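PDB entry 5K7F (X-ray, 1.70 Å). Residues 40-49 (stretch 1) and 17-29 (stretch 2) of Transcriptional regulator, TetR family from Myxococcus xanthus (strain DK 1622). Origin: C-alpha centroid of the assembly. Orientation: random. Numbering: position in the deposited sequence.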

# COMPACT_ATOMS: atom_id res chain seq x y z
N GLN A 40 22.89 -3.68 18.74
CA GLN A 40 22.89 -3.86 20.18
C GLN A 40 21.47 -3.89 20.73
O GLN A 40 21.13 -4.77 21.53
CB GLN A 40 23.74 -2.76 20.83
CG GLN A 40 23.59 -2.56 22.32
CD GLN A 40 24.49 -1.44 22.84
OE1 GLN A 40 25.72 -1.50 22.70
NE2 GLN A 40 23.89 -0.40 23.41
N GLU A 41 20.61 -3.00 20.26
CA GLU A 41 19.21 -3.02 20.70
C GLU A 41 18.51 -4.30 20.28
O GLU A 41 17.70 -4.86 21.02
CB GLU A 41 18.47 -1.80 20.14
CG GLU A 41 19.02 -0.47 20.63
CD GLU A 41 18.30 0.73 20.05
OE1 GLU A 41 17.94 0.71 18.85
OE2 GLU A 41 18.08 1.69 20.81
N ILE A 42 18.82 -4.79 19.07
CA ILE A 42 18.23 -6.05 18.63
C ILE A 42 18.69 -7.19 19.50
O ILE A 42 17.89 -8.05 19.88
CB ILE A 42 18.56 -6.33 17.16
CG1 ILE A 42 17.93 -5.26 16.29
CG2 ILE A 42 18.07 -7.75 16.79
CD1 ILE A 42 18.45 -5.32 14.93
N ALA A 43 19.98 -7.24 19.82
CA ALA A 43 20.45 -8.31 20.68
C ALA A 43 19.71 -8.29 22.01
O ALA A 43 19.24 -9.33 22.48
CB ALA A 43 21.95 -8.20 20.91
N ALA A 44 19.57 -7.12 22.62
CA ALA A 44 18.89 -7.04 23.91
C ALA A 44 17.42 -7.46 23.80
O ALA A 44 16.91 -8.20 24.65
CB ALA A 44 18.99 -5.63 24.49
N ALA A 45 16.73 -7.02 22.75
CA ALA A 45 15.33 -7.42 22.58
C ALA A 45 15.18 -8.93 22.38
O ALA A 45 14.13 -9.48 22.70
CB ALA A 45 14.70 -6.67 21.42
N CYS A 46 16.20 -9.58 21.81
CA CYS A 46 16.23 -11.03 21.64
C CYS A 46 16.75 -11.75 22.87
O CYS A 46 16.81 -12.99 22.89
CB CYS A 46 17.11 -11.39 20.44
SG CYS A 46 16.41 -10.95 18.85
N ARG A 47 17.15 -11.00 23.90
CA ARG A 47 17.77 -11.56 25.09
C ARG A 47 18.98 -12.42 24.72
O ARG A 47 19.16 -13.51 25.24
CB ARG A 47 16.74 -12.38 25.88
CG ARG A 47 16.88 -12.23 27.39
CD ARG A 47 16.71 -13.58 28.09
NE ARG A 47 15.54 -14.28 27.58
CZ ARG A 47 14.39 -14.42 28.23
NH1 ARG A 47 13.40 -15.09 27.66
NH2 ARG A 47 14.23 -13.92 29.45
N MET A 48 19.83 -11.90 23.82
CA MET A 48 21.03 -12.59 23.37
C MET A 48 22.26 -11.73 23.64
O MET A 48 22.17 -10.52 23.79
CB MET A 48 21.00 -12.90 21.86
CG MET A 48 19.93 -13.80 21.46
SD MET A 48 19.88 -13.89 19.67
CE MET A 48 21.25 -14.96 19.32
N THR A 49 23.41 -12.38 23.79
CA THR A 49 24.64 -11.62 23.76
C THR A 49 24.86 -11.09 22.35
O THR A 49 24.34 -11.65 21.38
CB THR A 49 25.85 -12.48 24.14
OG1 THR A 49 26.01 -13.50 23.15
CG2 THR A 49 25.65 -13.13 25.47
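Stretch 2, residues 17-29: RYRAILETAARLI

The contact ends in an arginine lying against a methionine: the guanidinium of R17 carries M48 CE over one of its faces, and R17 NH2 comes within 3.4 Å of M48 CG, although the CA-to-CB bond of R17 points sideways to stretch 1. An all-t side chain, from chi1 to chi3, gives R17 this reach. No hydrogen bond links the two stretches; the 453 Å² they bury, both sides summed, is packed mainly through apolar groups.

Stretch 2 is helical from Y18 to I29 and continues beyond. It runs at 120° to helix 40-45, N-to-C direction against N-to-C direction, with the axes 9.6 Å apart at closest approach. The order of contacts is therefore reversed: early stretch 2 meets late stretch 1. The backbones come nearest at two places, with I42 CA 5.9 Å from A25 CA and C46 CA 6.4 Å from I21 CA.

At the far end from R17, L28 points toward stretch 1 and fits its CD1 against I42 CG1 (3.9 Å) and A45 CB (3.7 Å). I42 CD1 reaches A25 CB at 4.2 Å. One turn before L28, T24 turns its methyl to stretch 1, so that T24 CG2 lies 3.8 Å from A45 CB and 3.7 Å from C46 SG. The same sulfur packs on I21, with C46 SG 4.1 Å from I21 CG1 and 3.9 Å from I21 CA.

R47 is the first residue to leave helical phi/psi, in a Schellman motif: its phi is positive (54°), and M48 N bonds back to A43 O at 3.0 Å. M48 follows in an extended conformation (phi/psi -122/154) and points toward stretch 2, where M48 SD meets I21 CD1 at 3.7 Å. I21 thus packs against both sulfur-containing residues.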

# COMPACT_ATOMS: atom_id res chain seq x y z
N ARG A 17 15.31 -20.40 15.64
CA ARG A 17 15.82 -19.31 16.47
C ARG A 17 16.18 -18.13 15.59
O ARG A 17 16.07 -16.99 16.00
CB ARG A 17 17.07 -19.72 17.27
CG ARG A 17 17.32 -18.79 18.46
CD ARG A 17 18.77 -18.78 18.95
NE ARG A 17 18.88 -17.95 20.15
CZ ARG A 17 19.93 -17.91 20.97
NH1 ARG A 17 21.00 -18.67 20.73
NH2 ARG A 17 19.91 -17.12 22.03
N TYR A 18 16.66 -18.46 14.41
CA TYR A 18 16.99 -17.46 13.40
C TYR A 18 15.76 -16.66 12.99
O TYR A 18 15.81 -15.42 12.90
CB TYR A 18 17.65 -18.16 12.21
CG TYR A 18 17.99 -17.25 11.04
CD1 TYR A 18 19.06 -16.37 11.08
CD2 TYR A 18 17.25 -17.33 9.88
CE1 TYR A 18 19.35 -15.55 9.99
CE2 TYR A 18 17.53 -16.52 8.80
CZ TYR A 18 18.57 -15.65 8.85
OH TYR A 18 18.80 -14.88 7.74
N ARG A 19 14.63 -17.34 12.75
CA ARG A 19 13.40 -16.65 12.35
C ARG A 19 12.87 -15.76 13.48
O ARG A 19 12.36 -14.66 13.22
CB ARG A 19 12.35 -17.68 11.91
CG ARG A 19 12.71 -18.32 10.58
CD ARG A 19 11.65 -19.27 10.05
NE ARG A 19 11.98 -19.69 8.69
CZ ARG A 19 11.13 -20.32 7.87
NH1 ARG A 19 9.90 -20.64 8.29
NH2 ARG A 19 11.52 -20.66 6.65
N ALA A 20 12.98 -16.23 14.72
CA ALA A 20 12.59 -15.42 15.88
C ALA A 20 13.39 -14.12 15.95
O ALA A 20 12.84 -13.06 16.25
CB ALA A 20 12.76 -16.26 17.16
N ILE A 21 14.70 -14.20 15.68
CA ILE A 21 15.52 -12.99 15.62
C ILE A 21 14.96 -12.04 14.58
O ILE A 21 14.82 -10.84 14.82
CB ILE A 21 16.98 -13.35 15.31
CG1 ILE A 21 17.62 -14.09 16.48
CG2 ILE A 21 17.81 -12.12 15.00
CD1 ILE A 21 19.01 -14.61 16.14
N LEU A 22 14.66 -12.56 13.38
CA LEU A 22 14.22 -11.68 12.29
C LEU A 22 12.88 -11.03 12.59
O LEU A 22 12.65 -9.85 12.23
CB LEU A 22 14.11 -12.44 10.96
CG LEU A 22 15.37 -13.12 10.45
CD1 LEU A 22 15.12 -13.77 9.13
CD2 LEU A 22 16.53 -12.17 10.37
N GLU A 23 11.99 -11.77 13.27
CA GLU A 23 10.68 -11.25 13.63
C GLU A 23 10.80 -10.19 14.71
O GLU A 23 10.08 -9.19 14.68
CB GLU A 23 9.78 -12.41 14.13
CG GLU A 23 9.37 -13.39 13.00
CD GLU A 23 8.75 -14.68 13.50
OE1 GLU A 23 8.33 -14.73 14.68
OE2 GLU A 23 8.65 -15.64 12.70
N THR A 24 11.72 -10.40 15.65
CA THR A 24 11.95 -9.43 16.71
C THR A 24 12.56 -8.16 16.11
O THR A 24 12.12 -7.06 16.40
CB THR A 24 12.84 -10.05 17.81
OG1 THR A 24 12.16 -11.13 18.47
CG2 THR A 24 13.23 -9.00 18.85
N ALA A 25 13.55 -8.33 15.24
CA ALA A 25 14.14 -7.19 14.54
C ALA A 25 13.11 -6.44 13.71
O ALA A 25 13.11 -5.20 13.67
CB ALA A 25 15.28 -7.68 13.66
N ALA A 26 12.25 -7.17 12.98
CA ALA A 26 11.20 -6.53 12.19
C ALA A 26 10.28 -5.69 13.08
O ALA A 26 9.91 -4.56 12.71
CB ALA A 26 10.39 -7.58 11.43
N ARG A 27 9.88 -6.22 14.24
CA ARG A 27 9.13 -5.42 15.20
C ARG A 27 9.85 -4.10 15.54
O ARG A 27 9.27 -3.01 15.44
CB ARG A 27 8.86 -6.23 16.47
CG ARG A 27 7.76 -7.23 16.34
CD ARG A 27 7.33 -7.73 17.71
NE ARG A 27 8.08 -8.92 18.12
CZ ARG A 27 7.87 -10.15 17.64
NH1 ARG A 27 6.92 -10.36 16.72
NH2 ARG A 27 8.60 -11.19 18.07
N LEU A 28 11.11 -4.18 15.96
CA LEU A 28 11.80 -2.95 16.35
C LEU A 28 11.90 -1.98 15.17
O LEU A 28 11.69 -0.76 15.33
CB LEU A 28 13.19 -3.28 16.88
CG LEU A 28 13.26 -4.09 18.15
CD1 LEU A 28 14.72 -4.45 18.44
CD2 LEU A 28 12.69 -3.33 19.31
N ILE A 29 12.20 -2.49 13.98
CA ILE A 29 12.38 -1.61 12.83
C ILE A 29 11.07 -0.89 12.52
O ILE A 29 11.05 0.31 12.22
CB ILE A 29 12.90 -2.39 11.62
CG1 ILE A 29 14.38 -2.73 11.80
CG2 ILE A 29 12.75 -1.57 10.35
CD1 ILE A 29 14.92 -3.72 10.78